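Local atomic coordinates of hypothetical membrane protein (Corynebacterium glutamicum, PDB entry 6JS9), a protein that binds heme through an axial tyrosine in its N-terminal HtaA domain and probably passes it along the heme uptake machinery of Corynebacteria. Residues R6-G11 with G178-S183; V104-A109 with S126-L131; S12-F17 with N46-P51; M94-S99 with V134-A139. One frame throughout, in Å; residues are numbered along the deposited sequence.

Contact 1 (R6-G11 with G178-S183)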
loop_
_atom_site.group_PDB
_atom_site.type_symbol
_atom_site.label_atom_id
_atom_site.label_comp_id
_atom_site.label_asym_id
_atom_site.label_seq_id
_atom_site.Cartn_x
_atom_site.Cartn_y
_atom_site.Cartn_z
ATOM N N ARG A 6 20.040 14.112 0.579
ATOM C CA ARG A 6 18.724 14.493 1.077
ATOM C C ARG A 6 17.939 13.247 1.470
ATOM O O ARG A 6 18.014 12.215 0.792
ATOM C CB ARG A 6 17.948 15.299 0.032
ATOM C CG ARG A 6 18.642 16.568 -0.436
ATOM C CD ARG A 6 17.706 17.765 -0.340
ATOM N NE ARG A 6 17.804 18.414 0.955
ATOM C CZ ARG A 6 16.866 19.190 1.482
ATOM N NH1 ARG A 6 15.729 19.405 0.833
ATOM N NH2 ARG A 6 17.068 19.742 2.671
ATOM N N THR A 7 17.185 13.341 2.567
ATOM C CA THR A 7 16.487 12.167 3.073
ATOM C C THR A 7 15.168 12.583 3.711
ATOM O O THR A 7 15.050 13.681 4.266
ATOM C CB THR A 7 17.368 11.389 4.069
ATOM O OG1 THR A 7 16.797 10.102 4.340
ATOM C CG2 THR A 7 17.539 12.163 5.372
ATOM N N ALA A 8 14.166 11.696 3.604
ATOM C CA ALA A 8 12.854 11.876 4.231
ATOM C C ALA A 8 12.981 11.552 5.712
ATOM O O ALA A 8 13.030 10.383 6.102
ATOM C CB ALA A 8 11.805 10.981 3.570
ATOM N N SER A 9 12.995 12.583 6.556
ATOM C CA SER A 9 13.280 12.396 7.972
ATOM C C SER A 9 12.046 12.447 8.865
ATOM O O SER A 9 12.175 12.200 10.069
ATOM C CB SER A 9 14.281 13.453 8.448
ATOM O OG SER A 9 13.762 14.746 8.229
ATOM N N ASP A 10 10.867 12.757 8.325
ATOM C CA ASP A 10 9.654 12.832 9.135
ATOM C C ASP A 10 8.435 12.902 8.220
ATOM O O ASP A 10 8.548 13.099 7.008
ATOM C CB ASP A 10 9.680 14.037 10.079
ATOM C CG ASP A 10 9.163 13.703 11.456
ATOM O OD1 ASP A 10 8.478 12.667 11.610
ATOM O OD2 ASP A 10 9.438 14.480 12.388
ATOM N N GLY A 11 7.261 12.769 8.831
ATOM C CA GLY A 11 6.008 12.760 8.106
ATOM C C GLY A 11 5.480 11.351 7.975
ATOM O O GLY A 11 5.951 10.420 8.634
ATOM N N GLY A 178 -1.059 12.824 3.265
ATOM C CA GLY A 178 0.077 13.061 4.127
ATOM C C GLY A 178 1.127 13.933 3.474
ATOM O O GLY A 178 0.898 14.593 2.456
ATOM N N SER A 179 2.314 13.915 4.075
ATOM C CA SER A 179 3.425 14.731 3.612
ATOM C C SER A 179 4.698 14.232 4.272
ATOM O O SER A 179 4.662 13.647 5.355
ATOM C CB SER A 179 3.209 16.215 3.936
ATOM O OG SER A 179 3.449 16.466 5.309
ATOM N N LEU A 180 5.828 14.499 3.617
ATOM C CA LEU A 180 7.144 14.210 4.165
ATOM C C LEU A 180 7.951 15.505 4.294
ATOM O O LEU A 180 7.812 16.428 3.488
ATOM C CB LEU A 180 7.907 13.200 3.275
ATOM C CG LEU A 180 7.241 11.866 2.910
ATOM C CD1 LEU A 180 8.071 11.099 1.880
ATOM C CD2 LEU A 180 6.978 11.009 4.148
ATOM N N THR A 181 8.790 15.574 5.322
ATOM C CA THR A 181 9.805 16.613 5.420
ATOM C C THR A 181 11.146 16.029 4.977
ATOM O O THR A 181 11.491 14.896 5.333
ATOM C CB THR A 181 9.887 17.173 6.844
ATOM O OG1 THR A 181 10.412 16.181 7.728
ATOM C CG2 THR A 181 8.505 17.566 7.347
ATOM N N ILE A 182 11.875 16.783 4.155
ATOM C CA ILE A 182 13.150 16.352 3.592
ATOM C C ILE A 182 14.235 17.253 4.153
ATOM O O ILE A 182 14.032 18.465 4.265
ATOM C CB ILE A 182 13.143 16.425 2.056
ATOM C CG1 ILE A 182 11.861 15.802 1.490
ATOM C CG2 ILE A 182 14.413 15.789 1.482
ATOM C CD1 ILE A 182 11.639 14.344 1.871
ATOM N N SER A 183 15.376 16.668 4.513
ATOM C CA SER A 183 16.499 17.434 5.053
ATOM C C SER A 183 17.807 16.756 4.645
ATOM O O SER A 183 17.815 15.813 3.849
ATOM C CB SER A 183 16.366 17.587 6.573
ATOM O OG SER A 183 15.971 16.367 7.174
#
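An antiparallel pairing of the first and last strands of the HtaA domain, 7-9 and 177-183, brings the two ends of this domain together. T7 and S183 form a hydrogen-bonded pair: T7 N gives its hydrogen to S183 O at 2.9 Å, nearly along the C=O axis, and S183 N returns one to T7 O. S9 N reaches T181 O at 3.0 Å. The chain turns a corner at D10, where the register slips by one residue, yet T181 N finds D10 O, from well above the carbonyl plane. Beside S183, on the face it shares with T7, S9 OG meets S183 OG at 2.9 Å. Both OG atoms lie between backbone N and carbonyl carbon (chi1 59° and 43°), which turns them to one another across the strands. On the other face A8 CB sits 3.8 Å from I182 CD1 and 4.1 Å from L180 CD1, under cover of P51 and V66. R6 folds back at chi2 and chi3, so that S183 N lies over one face of its guanidinium, toward the rim, while R6 CB touches I182 CG2 at 3.9 Å; R6 NH1 is hydrogen-bonded to F142 O. G11, at positive phi, brings its CA within 3.2 Å of S179 O, a CA-H...O contact. Backbone bonds thus hold the pairing across the slip, with T7 and S183 on one face and A8 and I182 on the other.

Contact 2 (V104-A109 with S126-L131)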
loop_
_atom_site.group_PDB
_atom_site.type_symbol
_atom_site.label_atom_id
_atom_site.label_comp_id
_atom_site.label_asym_id
_atom_site.label_seq_id
_atom_site.Cartn_x
_atom_site.Cartn_y
_atom_site.Cartn_z
ATOM N N VAL A 104 4.689 0.810 -4.286
ATOM C CA VAL A 104 5.279 -0.514 -4.463
ATOM C C VAL A 104 5.244 -1.243 -3.129
ATOM O O VAL A 104 5.525 -0.648 -2.084
ATOM C CB VAL A 104 6.713 -0.392 -4.996
ATOM C CG1 VAL A 104 7.325 -1.768 -5.230
ATOM C CG2 VAL A 104 6.694 0.414 -6.278
ATOM N N VAL A 105 4.875 -2.528 -3.160
ATOM C CA VAL A 105 4.751 -3.340 -1.955
ATOM C C VAL A 105 5.323 -4.727 -2.209
ATOM O O VAL A 105 5.471 -5.177 -3.352
ATOM C CB VAL A 105 3.288 -3.481 -1.462
ATOM C CG1 VAL A 105 2.658 -2.118 -1.187
ATOM C CG2 VAL A 105 2.476 -4.270 -2.451
ATOM N N ASP A 106 5.658 -5.399 -1.115
ATOM C CA ASP A 106 5.852 -6.837 -1.115
ATOM C C ASP A 106 4.561 -7.462 -0.607
ATOM O O ASP A 106 3.951 -6.963 0.343
ATOM C CB ASP A 106 7.026 -7.255 -0.221
ATOM C CG ASP A 106 8.396 -6.903 -0.807
ATOM O OD1 ASP A 106 8.485 -6.368 -1.936
ATOM O OD2 ASP A 106 9.406 -7.179 -0.123
ATOM N N LEU A 107 4.137 -8.540 -1.251
ATOM C CA LEU A 107 2.900 -9.214 -0.896
ATOM C C LEU A 107 3.195 -10.667 -0.572
ATOM O O LEU A 107 3.968 -11.328 -1.273
ATOM C CB LEU A 107 1.866 -9.151 -2.038
ATOM C CG LEU A 107 1.087 -7.851 -2.224
ATOM C CD1 LEU A 107 0.083 -8.037 -3.326
ATOM C CD2 LEU A 107 0.386 -7.448 -0.943
ATOM N N VAL A 108 2.571 -11.157 0.492
ATOM C CA VAL A 108 2.501 -12.580 0.785
ATOM C C VAL A 108 1.019 -12.897 0.930
ATOM O O VAL A 108 0.374 -12.440 1.883
ATOM C CB VAL A 108 3.279 -12.949 2.053
ATOM C CG1 VAL A 108 3.090 -14.417 2.376
ATOM C CG2 VAL A 108 4.765 -12.599 1.874
ATOM N N ALA A 109 0.469 -13.645 -0.023
ATOM C CA ALA A 109 -0.977 -13.713 -0.153
ATOM C C ALA A 109 -1.404 -15.076 -0.667
ATOM O O ALA A 109 -0.814 -15.601 -1.617
ATOM C CB ALA A 109 -1.495 -12.624 -1.102
ATOM N N SER A 126 4.990 -12.279 -3.724
ATOM C CA SER A 126 5.092 -11.324 -4.823
ATOM C C SER A 126 5.897 -10.133 -4.310
ATOM O O SER A 126 5.360 -9.259 -3.623
ATOM C CB SER A 126 3.705 -10.907 -5.316
ATOM O OG SER A 126 2.950 -12.031 -5.717
ATOM N N ASP A 127 7.185 -10.110 -4.624
ATOM C CA ASP A 127 8.047 -9.015 -4.215
ATOM C C ASP A 127 7.989 -7.894 -5.239
ATOM O O ASP A 127 7.845 -8.140 -6.441
ATOM C CB ASP A 127 9.496 -9.483 -4.062
ATOM C CG ASP A 127 9.717 -10.333 -2.821
ATOM O OD1 ASP A 127 8.898 -10.268 -1.878
ATOM O OD2 ASP A 127 10.737 -11.055 -2.789
ATOM N N ASP A 128 8.105 -6.655 -4.747
ATOM C CA ASP A 128 8.300 -5.467 -5.589
ATOM C C ASP A 128 7.180 -5.306 -6.618
ATOM O O ASP A 128 7.418 -5.033 -7.797
ATOM C CB ASP A 128 9.665 -5.511 -6.282
ATOM C CG ASP A 128 10.803 -5.714 -5.309
ATOM O OD1 ASP A 128 10.951 -4.884 -4.376
ATOM O OD2 ASP A 128 11.532 -6.720 -5.479
ATOM N N ILE A 129 5.950 -5.482 -6.169
ATOM C CA ILE A 129 4.791 -5.357 -7.042
ATOM C C ILE A 129 4.377 -3.899 -7.062
ATOM O O ILE A 129 4.182 -3.292 -6.002
ATOM C CB ILE A 129 3.628 -6.243 -6.551
ATOM C CG1 ILE A 129 4.057 -7.709 -6.508
ATOM C CG2 ILE A 129 2.401 -6.084 -7.442
ATOM C CD1 ILE A 129 4.457 -8.299 -7.859
ATOM N N VAL A 130 4.227 -3.328 -8.254
ATOM C CA VAL A 130 3.629 -1.998 -8.340
ATOM C C VAL A 130 2.125 -2.159 -8.142
ATOM O O VAL A 130 1.411 -2.631 -9.030
ATOM C CB VAL A 130 3.945 -1.286 -9.661
ATOM C CG1 VAL A 130 3.256 0.060 -9.680
ATOM C CG2 VAL A 130 5.454 -1.091 -9.830
ATOM N N LEU A 131 1.638 -1.752 -6.975
ATOM C CA LEU A 131 0.242 -1.953 -6.623
ATOM C C LEU A 131 -0.668 -0.863 -7.186
ATOM O O LEU A 131 -1.819 -1.136 -7.535
ATOM C CB LEU A 131 0.113 -2.004 -5.098
ATOM C CG LEU A 131 -1.270 -2.271 -4.514
ATOM C CD1 LEU A 131 -1.874 -3.538 -5.099
ATOM C CD2 LEU A 131 -1.190 -2.343 -2.982
HETATM O O HOH W 1 6.941 -10.829 -0.295
#
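D106, its CG anti to the carbonyl carbon (chi1 -72°) and OD1 nearly eclipsing CA (chi2 -2°), leans across to strand 123-127 where the chain turns a corner at D128. D128, at positive phi, and I129 both face V105, a G1 beta bulge; D106 OD1 holds the D128 N-H there at 2.9 Å, an almost straight bond that meets the oxygen from above the carboxylate plane. I129 N bonds V105 O at 2.9 Å. Beyond the bulge L107 and S126 exchange a pair of backbone bonds, S126 N to L107 O being nearly linear. Water 1 links L107 O to D127 OD1, donating to both. V105 puts CG2 in the crowded position between N and carbonyl carbon, 4.2 Å from L131 CD2; L131 has CG anti to N. On the opposite face V104 CG2 meets V130 CG2 at 4.1 Å. The carboxylates of D127, D128 and, from strand 82-97, D91 gather round that of D106, D106 OD2 lying 3.6 Å from D127 OD1 with the planes 34° apart. Such crowding would be expected to raise a carboxylate pKa, an effect that the D128 N-H, the water and a weak, long ion pair from K93 to D128 probably ease.

Contact 3 (S12-F17 with N46-P51)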
loop_
_atom_site.group_PDB
_atom_site.type_symbol
_atom_site.label_atom_id
_atom_site.label_comp_id
_atom_site.label_asym_id
_atom_site.label_seq_id
_atom_site.Cartn_x
_atom_site.Cartn_y
_atom_site.Cartn_z
ATOM N N SER A 12 4.489 11.190 7.097
ATOM C CA SER A 12 3.905 9.868 6.899
ATOM C C SER A 12 3.143 9.812 5.587
ATOM O O SER A 12 2.555 10.802 5.144
ATOM C CB SER A 12 2.966 9.494 8.051
ATOM O OG SER A 12 1.801 10.304 8.017
ATOM N N LEU A 13 3.152 8.633 4.978
ATOM C CA LEU A 13 2.190 8.296 3.946
ATOM C C LEU A 13 0.937 7.752 4.620
ATOM O O LEU A 13 1.017 6.815 5.420
ATOM C CB LEU A 13 2.770 7.266 2.977
ATOM C CG LEU A 13 1.792 6.522 2.061
ATOM C CD1 LEU A 13 1.120 7.490 1.088
ATOM C CD2 LEU A 13 2.526 5.433 1.298
ATOM N N ASN A 14 -0.207 8.361 4.314
ATOM C CA ASN A 14 -1.493 7.980 4.873
ATOM C C ASN A 14 -2.307 7.337 3.755
ATOM O O ASN A 14 -2.689 8.017 2.798
ATOM C CB ASN A 14 -2.225 9.189 5.457
ATOM C CG ASN A 14 -1.456 9.870 6.563
ATOM O OD1 ASN A 14 -0.625 9.260 7.239
ATOM N ND2 ASN A 14 -1.739 11.151 6.763
ATOM N N TRP A 15 -2.569 6.032 3.869
ATOM C CA TRP A 15 -3.248 5.301 2.794
ATOM C C TRP A 15 -3.744 3.966 3.319
ATOM O O TRP A 15 -2.931 3.133 3.725
ATOM C CB TRP A 15 -2.303 5.072 1.617
ATOM C CG TRP A 15 -2.944 4.538 0.366
ATOM C CD1 TRP A 15 -3.934 5.128 -0.363
ATOM C CD2 TRP A 15 -2.595 3.334 -0.340
ATOM N NE1 TRP A 15 -4.243 4.353 -1.463
ATOM C CE2 TRP A 15 -3.420 3.259 -1.479
ATOM C CE3 TRP A 15 -1.659 2.318 -0.120
ATOM C CZ2 TRP A 15 -3.355 2.195 -2.384
ATOM C CZ3 TRP A 15 -1.581 1.268 -1.029
ATOM C CH2 TRP A 15 -2.433 1.212 -2.140
ATOM N N GLY A 16 -5.059 3.743 3.265
ATOM C CA GLY A 16 -5.627 2.488 3.727
ATOM C C GLY A 16 -6.036 1.569 2.591
ATOM O O GLY A 16 -7.014 0.830 2.714
ATOM N N PHE A 17 -5.300 1.622 1.477
ATOM C CA PHE A 17 -5.555 0.822 0.274
ATOM C C PHE A 17 -6.889 1.193 -0.372
ATOM O O PHE A 17 -6.910 1.897 -1.391
ATOM C CB PHE A 17 -5.496 -0.683 0.587
ATOM C CG PHE A 17 -5.788 -1.568 -0.600
ATOM C CD1 PHE A 17 -5.020 -1.485 -1.754
ATOM C CD2 PHE A 17 -6.819 -2.498 -0.554
ATOM C CE1 PHE A 17 -5.284 -2.304 -2.863
ATOM C CE2 PHE A 17 -7.082 -3.330 -1.647
ATOM C CZ PHE A 17 -6.299 -3.228 -2.808
ATOM N N ASN A 46 -6.942 5.409 7.366
ATOM C CA ASN A 46 -5.972 5.898 6.400
ATOM C C ASN A 46 -4.571 5.630 6.947
ATOM O O ASN A 46 -3.848 6.525 7.414
ATOM C CB ASN A 46 -6.220 7.375 6.130
ATOM C CG ASN A 46 -7.670 7.654 5.783
ATOM O OD1 ASN A 46 -8.225 7.065 4.853
ATOM N ND2 ASN A 46 -8.305 8.527 6.559
ATOM N N PHE A 47 -4.217 4.347 6.884
ATOM C CA PHE A 47 -3.025 3.812 7.535
ATOM C C PHE A 47 -1.798 4.686 7.308
ATOM O O PHE A 47 -1.480 5.052 6.174
ATOM C CB PHE A 47 -2.765 2.402 7.021
ATOM C CG PHE A 47 -3.932 1.471 7.212
ATOM C CD1 PHE A 47 -4.862 1.700 8.221
ATOM C CD2 PHE A 47 -4.089 0.367 6.402
ATOM C CE1 PHE A 47 -5.940 0.853 8.408
ATOM C CE2 PHE A 47 -5.167 -0.493 6.588
ATOM C CZ PHE A 47 -6.087 -0.244 7.598
ATOM N N ALA A 48 -1.107 5.007 8.402
ATOM C CA ALA A 48 0.021 5.935 8.399
ATOM C C ALA A 48 1.339 5.164 8.474
ATOM O O ALA A 48 1.573 4.418 9.434
ATOM C CB ALA A 48 -0.093 6.913 9.567
ATOM N N PHE A 49 2.193 5.352 7.470
ATOM C CA PHE A 49 3.509 4.725 7.390
ATOM C C PHE A 49 4.599 5.794 7.457
ATOM O O PHE A 49 4.582 6.751 6.674
ATOM C CB PHE A 49 3.647 3.923 6.093
ATOM C CG PHE A 49 2.510 2.944 5.860
ATOM C CD1 PHE A 49 2.562 1.650 6.385
ATOM C CD2 PHE A 49 1.397 3.320 5.130
ATOM C CE1 PHE A 49 1.515 0.739 6.174
ATOM C CE2 PHE A 49 0.339 2.404 4.914
ATOM C CZ PHE A 49 0.407 1.118 5.441
ATOM N N THR A 50 5.583 5.616 8.401
ATOM C CA THR A 50 6.659 6.586 8.568
ATOM C C THR A 50 7.839 6.256 7.651
ATOM O O THR A 50 8.090 5.083 7.363
ATOM C CB THR A 50 7.135 6.606 10.018
ATOM O OG1 THR A 50 7.691 5.328 10.353
ATOM C CG2 THR A 50 5.981 6.918 10.945
ATOM N N PRO A 51 8.584 7.271 7.186
ATOM C CA PRO A 51 9.753 7.001 6.330
ATOM C C PRO A 51 10.857 6.289 7.101
ATOM O O PRO A 51 11.140 6.607 8.258
ATOM C CB PRO A 51 10.215 8.397 5.883
ATOM C CG PRO A 51 9.178 9.365 6.387
ATOM C CD PRO A 51 8.438 8.704 7.498
HETATM O O HOH W 2 -7.034 5.625 2.876
#
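F49, followed by L13 and S12, buries the largest share of this contact, in which strand 11-14 runs antiparallel to the start of strand 48-58 in the curled sheet of the HtaA domain. L13 and F49 are a hydrogen-bonded pair: F49 N meets L13 O at 2.8 Å and L13 N meets F49 O at 2.9 Å, both in the carbonyl planes. Both side chains point to the same, buried face, L13 with CG anti to the backbone N (chi1 164°) and F49 with CG anti to its carbonyl carbon (chi1 -52°). F68 and I92 pack against both. The F49 ring turns its edge to the neighbouring backbone, CE2 lying 3.6 Å from W15 O in the ring plane. W15 N continues the ladder by binding F47 O at 2.7 Å, from above the carbonyl plane, and the F47 ring swings under G16, whose CA stands over its face in a CH-pi contact. W15 CB is directed away from segment 46-51; the buried indole has NE1 hydrogen-bonded to D174 O. S12 meets the partner strand at its flank: its CB rests 3.5 Å from F49 O, and its OG, between N and carbonyl carbon, donates to N14 OD1 at 2.8 Å, steadying the amide beside A48 CB. Where the strands part, water 2 accepts the hydrogen of G16 N and donates to N46 OD1, 2.7 Å away.

Contact 4 (M94-S99 with V134-A139)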
loop_
_atom_site.group_PDB
_atom_site.type_symbol
_atom_site.label_atom_id
_atom_site.label_comp_id
_atom_site.label_asym_id
_atom_site.label_seq_id
_atom_site.Cartn_x
_atom_site.Cartn_y
_atom_site.Cartn_z
ATOM N N MET A 94 7.376 4.409 -2.033
ATOM C CA MET A 94 6.787 5.354 -2.969
ATOM C C MET A 94 7.882 5.835 -3.908
ATOM O O MET A 94 8.913 6.346 -3.453
ATOM C CB MET A 94 6.128 6.517 -2.232
ATOM C CG MET A 94 5.061 7.193 -3.039
ATOM S SD MET A 94 3.938 8.113 -1.981
ATOM C CE MET A 94 2.962 8.930 -3.235
ATOM N N VAL A 95 7.679 5.628 -5.208
ATOM C CA VAL A 95 8.634 6.015 -6.247
ATOM C C VAL A 95 8.065 7.234 -6.965
ATOM O O VAL A 95 7.001 7.148 -7.598
ATOM C CB VAL A 95 8.900 4.869 -7.237
ATOM C CG1 VAL A 95 10.016 5.255 -8.226
ATOM C CG2 VAL A 95 9.260 3.584 -6.503
ATOM N N PHE A 96 8.774 8.364 -6.880
ATOM C CA PHE A 96 8.270 9.637 -7.384
ATOM C C PHE A 96 8.852 9.965 -8.754
ATOM O O PHE A 96 10.040 9.744 -9.015
ATOM C CB PHE A 96 8.596 10.783 -6.425
ATOM C CG PHE A 96 8.018 10.618 -5.053
ATOM C CD1 PHE A 96 8.693 9.883 -4.089
ATOM C CD2 PHE A 96 6.823 11.230 -4.714
ATOM C CE1 PHE A 96 8.180 9.744 -2.819
ATOM C CE2 PHE A 96 6.303 11.094 -3.448
ATOM C CZ PHE A 96 6.986 10.355 -2.495
ATOM N N ASN A 97 8.005 10.528 -9.620
ATOM C CA ASN A 97 8.410 11.067 -10.923
ATOM C C ASN A 97 7.581 12.342 -11.145
ATOM O O ASN A 97 6.549 12.337 -11.825
ATOM C CB ASN A 97 8.213 10.029 -12.029
ATOM C CG ASN A 97 8.346 10.610 -13.414
ATOM O OD1 ASN A 97 8.896 11.696 -13.601
ATOM N ND2 ASN A 97 7.834 9.885 -14.401
ATOM N N GLY A 98 8.031 13.450 -10.544
ATOM C CA GLY A 98 7.295 14.697 -10.641
ATOM C C GLY A 98 5.909 14.671 -10.020
ATOM O O GLY A 98 5.771 14.436 -8.814
ATOM N N SER A 99 4.878 14.932 -10.831
ATOM C CA SER A 99 3.487 14.855 -10.401
ATOM C C SER A 99 2.934 13.427 -10.385
ATOM O O SER A 99 1.740 13.245 -10.120
ATOM C CB SER A 99 2.612 15.718 -11.314
ATOM O OG SER A 99 3.040 17.060 -11.314
ATOM N N VAL A 134 -0.085 6.709 -8.830
ATOM C CA VAL A 134 -0.557 7.864 -8.073
ATOM C C VAL A 134 -0.443 9.108 -8.942
ATOM O O VAL A 134 0.598 9.340 -9.569
ATOM C CB VAL A 134 0.239 8.065 -6.771
ATOM C CG1 VAL A 134 -0.438 9.127 -5.895
ATOM C CG2 VAL A 134 0.416 6.750 -6.037
ATOM N N SER A 135 -1.495 9.916 -8.953
ATOM C CA SER A 135 -1.477 11.226 -9.589
ATOM C C SER A 135 -1.440 12.253 -8.465
ATOM O O SER A 135 -2.455 12.516 -7.815
ATOM C CB SER A 135 -2.683 11.411 -10.503
ATOM O OG SER A 135 -2.766 10.340 -11.431
ATOM N N LEU A 136 -0.258 12.812 -8.230
ATOM C CA LEU A 136 -0.046 13.711 -7.104
ATOM C C LEU A 136 -0.650 15.082 -7.372
ATOM O O LEU A 136 -0.596 15.585 -8.496
ATOM C CB LEU A 136 1.449 13.855 -6.825
ATOM C CG LEU A 136 2.136 12.577 -6.347
ATOM C CD1 LEU A 136 3.641 12.741 -6.432
ATOM C CD2 LEU A 136 1.715 12.247 -4.931
ATOM N N ASN A 137 -1.211 15.691 -6.316
ATOM C CA ASN A 137 -1.732 17.058 -6.410
ATOM C C ASN A 137 -0.640 18.067 -6.774
ATOM O O ASN A 137 -0.897 19.026 -7.513
ATOM C CB ASN A 137 -2.393 17.471 -5.089
ATOM C CG ASN A 137 -3.618 16.634 -4.746
ATOM O OD1 ASN A 137 -4.205 15.979 -5.614
ATOM N ND2 ASN A 137 -4.023 16.668 -3.473
ATOM N N SER A 138 0.571 17.893 -6.241
ATOM C CA SER A 138 1.700 18.769 -6.539
ATOM C C SER A 138 2.903 17.937 -6.964
ATOM O O SER A 138 3.037 16.770 -6.588
ATOM C CB SER A 138 2.096 19.641 -5.330
ATOM O OG SER A 138 1.009 20.429 -4.872
ATOM N N ALA A 139 3.785 18.550 -7.749
ATOM C CA ALA A 139 4.990 17.853 -8.174
ATOM C C ALA A 139 5.891 17.602 -6.976
ATOM O O ALA A 139 6.120 18.497 -6.160
ATOM C CB ALA A 139 5.743 18.658 -9.233
#
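L136 has CG anti to its carbonyl carbon (chi1 -66°) and is extended at chi2, which spreads its two methyls toward different partners on segment 94-99. M94 answers with CG anti to the backbone N (chi1 -156°) and a chain extended to its end, so that it meets L136 tip to tip, M94 CE lying 3.9 Å from L136 CD2. The same methyl stands 4.3 Å from V134 CG1, whose side chain points the same way from two residues back. F96, with CG anti to its carbonyl carbon like L136, crosses L136 at about a right angle and presents the edge of its ring: F96 CD2 is 3.9 Å from L136 CD1, which lies near the ring plane. Strands 82-97 and 129-136 are not paired with each other; each pairs with strand 100-110. The axes of their short segments 94-97 and 134-136 come no closer than 9.3 Å, at 53°, so these apolar groups meet in the interior of the curled antiparallel sheet, where L149 and F68 also touch M94. G98, at positive phi, and S99 turn the chain from strand 82-97 into strand 100-110. S99 O takes the N-H of L136 at 2.8 Å, from above the carbonyl plane, and L136 CB lies against that same oxygen. G98 O is flanked by L136 CD1 at 3.6 Å and by A139 CA, the latter through a CA-H...O contact. Near the solvent, S99 OG, anti to its carbonyl carbon, rests 3.8 Å from A139 CB.

In the fold
All four contacts belong to one curled antiparallel sheet. Contact 1 joins its first and last strands and so encloses the others along the chain; contact 3 closes before contact 4 opens, and contact 2 is nested within contact 4. Contacts 1 and 3 have centres 13 Å apart and share a seam where S179 O probably bonds S12 N. Contacts 2 and 4 both use strand 129-136, with centres 20 Å apart. Across the interior, L131 packs on W15 and F17, and L13 on M94. The L107 side chain of contact 2 lies about 9 Å from the heme, whereas contacts 1 and 4 lie away from it, consistent with a scaffold that carries its pocket at one end.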